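Local coordinates for Slr0280 protein (Synechocystis sp., PDB 5H3K) that is of unknown function but carries a phosphodiester glycosidase (NAGPA-family) domain, and so may act on phosphodiester-linked sugars, at residues F293-V298 and A562-Q567; S532-A535 and N541-L544; I543-H548 and Q566-V571. All coordinates share one frame; numbering follows the deposited sequence.

Contact 1 (F293-V298 and A562-Q567); sequences FPVTTV and AQILQQ
A helix laid on one face of an antiparallel sheet makes this contact: I564 of helix 558-567 meets F293 and V295 of strand 291-300. The two segments stand well apart, the nearest CA atoms (F293 and I564) being 8.2 Å from each other, and the gap is bridged by side chains alone. I564 carries the helix side with both of its branches. Its CD1 methyl sits over one face of the F293 ring in a CH-pi contact, 3.7 Å from the ring centroid and 17° off the ring normal. The methyl is displaced toward the rim, and its closest ring atom is CG of F293, 3.6 Å from I564 CD1. The two side chains cross at about a right angle. In F293, CG lies beside the backbone N and anti to the carbonyl carbon (chi1 -69°), which aims the ring at the helix, and chi2 of 79° turns its face to I564 CD1. The second branch, CG2 of I564, lies 4.0 Å from CG2 of V295. F293 and V295 are two apart on the strand, and their CB atoms point to the same side, toward the helix. Around them, I288 of the adjacent strand 279-288 and A556 of a loop also touch F293, while V545 of the other neighbouring strand abuts V295. All three contacting residues are buried, and the purely apolar, side-chain-only chemistry is that of a helix packed on one face of an antiparallel beta sheet.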
loop_
_atom_site.group_PDB
_atom_site.type_symbol
_atom_site.label_atom_id
_atom_site.label_comp_id
_atom_site.label_asym_id
_atom_site.label_seq_id
_atom_site.Cartn_x
_atom_site.Cartn_y
_atom_site.Cartn_z
ATOM N N PHE A 293 -4.612 0.759 -20.167
ATOM C CA PHE A 293 -4.719 0.571 -18.717
ATOM C C PHE A 293 -4.367 1.838 -17.966
ATOM O O PHE A 293 -3.240 2.329 -18.079
ATOM C CB PHE A 293 -3.753 -0.523 -18.241
ATOM C CG PHE A 293 -4.114 -1.914 -18.697
ATOM C CD1 PHE A 293 -3.815 -2.344 -19.987
ATOM C CD2 PHE A 293 -4.717 -2.808 -17.815
ATOM C CE1 PHE A 293 -4.136 -3.643 -20.402
ATOM C CE2 PHE A 293 -5.043 -4.104 -18.214
ATOM C CZ PHE A 293 -4.756 -4.528 -19.514
ATOM N N PRO A 294 -5.313 2.367 -17.174
ATOM C CA PRO A 294 -4.920 3.446 -16.256
ATOM C C PRO A 294 -3.979 2.866 -15.199
ATOM O O PRO A 294 -4.305 1.831 -14.603
ATOM C CB PRO A 294 -6.248 3.881 -15.615
ATOM C CG PRO A 294 -7.326 3.349 -16.542
ATOM C CD PRO A 294 -6.752 2.064 -17.103
ATOM N N VAL A 295 -2.820 3.496 -14.996
ATOM C CA VAL A 295 -1.831 3.011 -14.035
ATOM C C VAL A 295 -1.351 4.119 -13.097
ATOM O O VAL A 295 -1.053 5.240 -13.529
ATOM C CB VAL A 295 -0.608 2.377 -14.756
ATOM C CG1 VAL A 295 0.486 2.016 -13.768
ATOM C CG2 VAL A 295 -1.022 1.132 -15.539
ATOM N N THR A 296 -1.288 3.812 -11.802
ATOM C CA THR A 296 -0.747 4.733 -10.818
ATOM C C THR A 296 0.652 4.295 -10.408
ATOM O O THR A 296 0.887 3.117 -10.089
ATOM C CB THR A 296 -1.604 4.765 -9.544
ATOM O OG1 THR A 296 -2.991 4.850 -9.893
ATOM C CG2 THR A 296 -1.219 5.958 -8.688
ATOM N N THR A 297 1.596 5.232 -10.428
ATOM C CA THR A 297 2.957 4.919 -10.012
ATOM C C THR A 297 3.494 5.945 -9.034
ATOM O O THR A 297 3.113 7.122 -9.054
ATOM C CB THR A 297 3.933 4.840 -11.201
ATOM O OG1 THR A 297 3.964 6.103 -11.883
ATOM C CG2 THR A 297 3.527 3.742 -12.176
ATOM N N VAL A 298 4.407 5.496 -8.189
ATOM C CA VAL A 298 5.237 6.415 -7.429
ATOM C C VAL A 298 6.659 5.973 -7.667
ATOM O O VAL A 298 6.993 4.796 -7.492
ATOM C CB VAL A 298 4.919 6.414 -5.944
ATOM C CG1 VAL A 298 5.872 7.340 -5.220
ATOM C CG2 VAL A 298 3.468 6.840 -5.713
ATOM N N ALA A 562 3.250 -7.748 -17.188
ATOM C CA ALA A 562 4.665 -7.695 -17.577
ATOM C C ALA A 562 4.896 -6.721 -18.733
ATOM O O ALA A 562 5.870 -5.963 -18.738
ATOM C CB ALA A 562 5.174 -9.076 -17.929
ATOM N N GLN A 563 3.994 -6.731 -19.707
ATOM C CA GLN A 563 4.087 -5.795 -20.818
ATOM C C GLN A 563 3.879 -4.364 -20.352
ATOM O O GLN A 563 4.570 -3.448 -20.807
ATOM C CB GLN A 563 3.090 -6.178 -21.917
ATOM C CG GLN A 563 3.377 -7.544 -22.545
ATOM C CD GLN A 563 2.359 -7.948 -23.601
ATOM O OE1 GLN A 563 1.236 -7.440 -23.632
ATOM N NE2 GLN A 563 2.748 -8.872 -24.473
ATOM N N ILE A 564 2.929 -4.165 -19.440
ATOM C CA ILE A 564 2.712 -2.839 -18.863
ATOM C C ILE A 564 3.987 -2.308 -18.203
ATOM O O ILE A 564 4.377 -1.157 -18.422
ATOM C CB ILE A 564 1.532 -2.849 -17.843
ATOM C CG1 ILE A 564 0.190 -2.953 -18.590
ATOM C CG2 ILE A 564 1.564 -1.601 -16.964
ATOM C CD1 ILE A 564 -1.007 -3.334 -17.710
ATOM N N LEU A 565 4.641 -3.154 -17.416
ATOM C CA LEU A 565 5.843 -2.761 -16.680
ATOM C C LEU A 565 7.010 -2.494 -17.625
ATOM O O LEU A 565 7.790 -1.575 -17.406
ATOM C CB LEU A 565 6.227 -3.844 -15.658
ATOM C CG LEU A 565 5.213 -3.996 -14.511
ATOM C CD1 LEU A 565 5.399 -5.326 -13.807
ATOM C CD2 LEU A 565 5.297 -2.835 -13.525
ATOM N N GLN A 566 7.125 -3.300 -18.676
ATOM C CA GLN A 566 8.128 -3.044 -19.706
ATOM C C GLN A 566 7.904 -1.669 -20.341
ATOM O O GLN A 566 8.851 -0.905 -20.529
ATOM C CB GLN A 566 8.088 -4.152 -20.760
ATOM C CG GLN A 566 9.130 -4.021 -21.845
ATOM C CD GLN A 566 9.096 -5.193 -22.808
ATOM O OE1 GLN A 566 8.029 -5.588 -23.290
ATOM N NE2 GLN A 566 10.261 -5.767 -23.078
ATOM N N GLN A 567 6.650 -1.348 -20.648
ATOM C CA GLN A 567 6.280 -0.021 -21.159
ATOM C C GLN A 567 6.635 1.127 -20.202
ATOM O O GLN A 567 6.928 2.247 -20.630
ATOM C CB GLN A 567 4.783 0.016 -21.474
ATOM C CG GLN A 567 4.436 -0.503 -22.851
ATOM C CD GLN A 567 4.968 0.415 -23.936
ATOM O OE1 GLN A 567 4.520 1.557 -24.074
ATOM N NE2 GLN A 567 5.946 -0.067 -24.691
#

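Contact 2 (S532-A535 and N541-L544); sequences SAIA and NIIL
A535 and I543 form the hydrogen-bonded pair of this antiparallel register, each giving its N-H to the other's carbonyl. From A535 N to I543 O the distance is 2.9 Å. The return bond, I543 N to A535 O, is shorter at 2.7 Å and straighter at hydrogen (166°). A535 O also receives a CA-H...O contact from CA of I542 at 3.2 Å. The neighbouring pair, I534 with L544, is non-hydrogen-bonded, with CA atoms 4.8 Å apart; here the side chains do the work. I534 extends CG1 anti to its own backbone N (chi1 179°), and CD1 of I534 reaches CD2 of L544 at 3.8 Å, the two chains lying side by side and pointing the same way. CG1 of I534 also meets CG2 of I542 at 3.8 Å, crossing it at a slant. Trimming I534 to an alanine would probably leave L544 CD2 and I542 CG2 without their shared apolar neighbour and open a gap between them. Farther out, strands 572-576 and 291-300 flank the pair: I534 bonds through its backbone to L574, and L544 to V298. With segment axes 4.8 Å apart at closest approach and N-to-C directions at 175°, almost exactly antiparallel, the two strands are the arms of a beta hairpin inside a larger antiparallel sheet.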
loop_
_atom_site.group_PDB
_atom_site.type_symbol
_atom_site.label_atom_id
_atom_site.label_comp_id
_atom_site.label_asym_id
_atom_site.label_seq_id
_atom_site.Cartn_x
_atom_site.Cartn_y
_atom_site.Cartn_z
ATOM N N SER A 532 -0.228 -5.273 -8.475
ATOM C CA SER A 532 0.771 -4.426 -7.821
ATOM C C SER A 532 2.153 -4.925 -8.218
ATOM O O SER A 532 2.351 -6.118 -8.445
ATOM C CB SER A 532 0.640 -4.484 -6.289
ATOM O OG SER A 532 -0.583 -3.916 -5.855
ATOM N N ALA A 533 3.121 -4.021 -8.307
ATOM C CA ALA A 533 4.492 -4.435 -8.572
ATOM C C ALA A 533 5.482 -3.488 -7.940
ATOM O O ALA A 533 5.161 -2.326 -7.646
ATOM C CB ALA A 533 4.765 -4.559 -10.093
ATOM N N ILE A 534 6.692 -3.996 -7.734
ATOM C CA ILE A 534 7.838 -3.149 -7.451
ATOM C C ILE A 534 8.883 -3.408 -8.528
ATOM O O ILE A 534 9.160 -4.567 -8.874
ATOM C CB ILE A 534 8.421 -3.352 -6.030
ATOM C CG1 ILE A 534 9.631 -2.431 -5.824
ATOM C CG2 ILE A 534 8.780 -4.827 -5.771
ATOM C CD1 ILE A 534 10.005 -2.265 -4.378
ATOM N N ALA A 535 9.448 -2.336 -9.071
ATOM C CA ALA A 535 10.384 -2.461 -10.170
ATOM C C ALA A 535 11.510 -1.459 -10.024
ATOM O O ALA A 535 11.421 -0.508 -9.225
ATOM C CB ALA A 535 9.661 -2.253 -11.500
ATOM N N ASN A 541 16.123 3.860 -10.226
ATOM C CA ASN A 541 14.995 4.345 -9.425
ATOM C C ASN A 541 13.988 3.223 -9.219
ATOM O O ASN A 541 13.788 2.394 -10.107
ATOM C CB ASN A 541 14.275 5.526 -10.092
ATOM C CG ASN A 541 15.118 6.792 -10.127
ATOM O OD1 ASN A 541 15.884 7.078 -9.206
ATOM N ND2 ASN A 541 14.979 7.552 -11.201
ATOM N N ILE A 542 13.337 3.219 -8.063
ATOM C CA ILE A 542 12.339 2.207 -7.749
ATOM C C ILE A 542 10.967 2.705 -8.158
ATOM O O ILE A 542 10.612 3.851 -7.886
ATOM C CB ILE A 542 12.355 1.897 -6.247
ATOM C CG1 ILE A 542 13.695 1.239 -5.876
ATOM C CG2 ILE A 542 11.133 1.027 -5.850
ATOM C CD1 ILE A 542 13.958 1.178 -4.381
ATOM N N ILE A 543 10.193 1.859 -8.832
ATOM C CA ILE A 543 8.829 2.222 -9.193
ATOM C C ILE A 543 7.848 1.309 -8.469
ATOM O O ILE A 543 7.971 0.092 -8.522
ATOM C CB ILE A 543 8.589 2.120 -10.717
ATOM C CG1 ILE A 543 9.738 2.785 -11.476
ATOM C CG2 ILE A 543 7.273 2.784 -11.095
ATOM C CD1 ILE A 543 9.788 2.403 -12.939
ATOM N N LEU A 544 6.910 1.909 -7.749
ATOM C CA LEU A 544 5.802 1.166 -7.163
ATOM C C LEU A 544 4.626 1.361 -8.110
ATOM O O LEU A 544 4.311 2.499 -8.496
ATOM C CB LEU A 544 5.469 1.697 -5.770
ATOM C CG LEU A 544 6.631 1.813 -4.778
ATOM C CD1 LEU A 544 6.114 2.281 -3.423
ATOM C CD2 LEU A 544 7.360 0.490 -4.616
#

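Contact 3 (I543-H548 and Q566-V571); sequences ILVASH and QQLGAV
V545 and L568 meet where helix 558-567 ends in a Schellman motif above strand 542-547, the chain turning there to re-enter the same antiparallel sheet as strand 572-576. The apolar contact comes first. L568 and V545 reach toward each other tip to tip, and a single methyl of the leucine, CD1, does the touching: it lies 4.0 Å from V545 CG1 and 4.1 Å from V545 CG2, so that it faces both branches of the valine nearly equally. The torsions explain the reach. L568 swings its CG beside the backbone N, anti to the carbonyl carbon (chi1 -69°), and an extended second torsion (172°) carries CD1 on toward the strand. V545 has CG1 anti to its backbone N and CG2 anti to its carbonyl carbon, a rotation that turns both methyls to the helix side, where CD1 of L568 meets each. The bulk is continued by the body of the helix, whose F561 and L565 also touch V545.

The backbone interactions belong to the turn itself. G569 is the first residue to leave helical angles; its positive phi (96°) takes the chain out of the helix, and its N bonds back to Q566 O at 3.0 Å. At these angles a beta carbon would be jammed against the carbonyl oxygen of L568, a firm reason for glycine in this position. Just beyond, A570 lies against L565 of the helix and A535 of the sheet.

The remaining approach is between unlike groups. The CB of I543 is directed toward the turn, but what the side chain meets there is backbone: its CD1 methyl lies 4.2 Å from the carbonyl oxygen L568 O.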
loop_
_atom_site.group_PDB
_atom_site.type_symbol
_atom_site.label_atom_id
_atom_site.label_comp_id
_atom_site.label_asym_id
_atom_site.label_seq_id
_atom_site.Cartn_x
_atom_site.Cartn_y
_atom_site.Cartn_z
ATOM N N ILE A 543 10.193 1.859 -8.832
ATOM C CA ILE A 543 8.829 2.222 -9.193
ATOM C C ILE A 543 7.848 1.309 -8.469
ATOM O O ILE A 543 7.971 0.092 -8.522
ATOM C CB ILE A 543 8.589 2.120 -10.717
ATOM C CG1 ILE A 543 9.738 2.785 -11.476
ATOM C CG2 ILE A 543 7.273 2.784 -11.095
ATOM C CD1 ILE A 543 9.788 2.403 -12.939
ATOM N N LEU A 544 6.910 1.909 -7.749
ATOM C CA LEU A 544 5.802 1.166 -7.163
ATOM C C LEU A 544 4.626 1.361 -8.110
ATOM O O LEU A 544 4.311 2.499 -8.496
ATOM C CB LEU A 544 5.469 1.697 -5.770
ATOM C CG LEU A 544 6.631 1.813 -4.778
ATOM C CD1 LEU A 544 6.114 2.281 -3.423
ATOM C CD2 LEU A 544 7.360 0.490 -4.616
ATOM N N VAL A 545 3.965 0.267 -8.485
ATOM C CA VAL A 545 2.961 0.295 -9.557
ATOM C C VAL A 545 1.650 -0.372 -9.148
ATOM O O VAL A 545 1.659 -1.489 -8.632
ATOM C CB VAL A 545 3.488 -0.473 -10.795
ATOM C CG1 VAL A 545 2.480 -0.391 -11.951
ATOM C CG2 VAL A 545 4.851 0.056 -11.214
ATOM N N ALA A 546 0.531 0.313 -9.378
ATOM C CA ALA A 546 -0.807 -0.255 -9.162
ATOM C C ALA A 546 -1.638 -0.069 -10.425
ATOM O O ALA A 546 -1.776 1.060 -10.916
ATOM C CB ALA A 546 -1.509 0.433 -7.968
ATOM N N SER A 547 -2.192 -1.161 -10.943
ATOM C CA SER A 547 -3.057 -1.118 -12.120
ATOM C C SER A 547 -4.395 -1.771 -11.812
ATOM O O SER A 547 -4.480 -2.708 -11.021
ATOM C CB SER A 547 -2.405 -1.805 -13.319
ATOM O OG SER A 547 -2.305 -3.200 -13.101
ATOM N N HIS A 548 -5.455 -1.289 -12.445
ATOM C CA HIS A 548 -6.755 -1.932 -12.251
ATOM C C HIS A 548 -7.346 -2.379 -13.582
ATOM O O HIS A 548 -6.650 -3.042 -14.354
ATOM C CB HIS A 548 -7.663 -1.051 -11.387
ATOM C CG HIS A 548 -7.107 -0.834 -10.005
ATOM N ND1 HIS A 548 -7.238 -1.775 -9.007
ATOM C CD2 HIS A 548 -6.384 0.182 -9.483
ATOM C CE1 HIS A 548 -6.635 -1.334 -7.911
ATOM N NE2 HIS A 548 -6.108 -0.154 -8.171
ATOM N N GLN A 566 7.125 -3.300 -18.676
ATOM C CA GLN A 566 8.128 -3.044 -19.706
ATOM C C GLN A 566 7.904 -1.669 -20.341
ATOM O O GLN A 566 8.851 -0.905 -20.529
ATOM C CB GLN A 566 8.088 -4.152 -20.760
ATOM C CG GLN A 566 9.130 -4.021 -21.845
ATOM C CD GLN A 566 9.096 -5.193 -22.808
ATOM O OE1 GLN A 566 8.029 -5.588 -23.290
ATOM N NE2 GLN A 566 10.261 -5.767 -23.078
ATOM N N GLN A 567 6.650 -1.348 -20.648
ATOM C CA GLN A 567 6.280 -0.021 -21.159
ATOM C C GLN A 567 6.635 1.127 -20.202
ATOM O O GLN A 567 6.928 2.247 -20.630
ATOM C CB GLN A 567 4.783 0.016 -21.474
ATOM C CG GLN A 567 4.436 -0.503 -22.851
ATOM C CD GLN A 567 4.968 0.415 -23.936
ATOM O OE1 GLN A 567 4.520 1.557 -24.074
ATOM N NE2 GLN A 567 5.946 -0.067 -24.691
ATOM N N LEU A 568 6.601 0.848 -18.903
ATOM C CA LEU A 568 6.926 1.848 -17.895
ATOM C C LEU A 568 8.424 2.028 -17.709
ATOM O O LEU A 568 8.860 2.906 -16.964
ATOM C CB LEU A 568 6.299 1.469 -16.555
ATOM C CG LEU A 568 4.783 1.570 -16.516
ATOM C CD1 LEU A 568 4.246 0.976 -15.213
ATOM C CD2 LEU A 568 4.377 3.021 -16.658
ATOM N N GLY A 569 9.208 1.187 -18.374
ATOM C CA GLY A 569 10.657 1.307 -18.342
ATOM C C GLY A 569 11.319 0.402 -17.321
ATOM O O GLY A 569 12.476 0.614 -16.942
ATOM N N ALA A 570 10.603 -0.621 -16.869
ATOM C CA ALA A 570 11.169 -1.522 -15.868
ATOM C C ALA A 570 12.290 -2.373 -16.459
ATOM O O ALA A 570 12.102 -3.002 -17.496
ATOM C CB ALA A 570 10.084 -2.413 -15.281
ATOM N N VAL A 571 13.451 -2.402 -15.805
ATOM C CA VAL A 571 14.500 -3.356 -16.188
ATOM C C VAL A 571 14.465 -4.620 -15.327
ATOM O O VAL A 571 14.862 -5.687 -15.775
ATOM C CB VAL A 571 15.908 -2.725 -16.158
ATOM C CG1 VAL A 571 15.938 -1.492 -17.033
ATOM C CG2 VAL A 571 16.310 -2.360 -14.755
#

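In the fold
All three contacts are buried and belong to one antiparallel sheet, in which strands 291-300, 542-547 and 531-536 are consecutive. Contact 2 lies within the sheet and is the one stitched by backbone bonds; contacts 1 and 3 join that sheet to helix 558-567 and its end, mainly through apolar side chains. The centres of contacts 1 and 3 are about 4 Å apart, and V295 CG1 touches V545 CG1 at 3.6 Å. Contact 3 includes one partly exposed residue, L568, whereas all three touching residues of contact 1 are buried. Contact 2 shares I543 and L544 with contact 3, and A535 CB packs 3.8 Å from A570 CB, tying hairpin to turn.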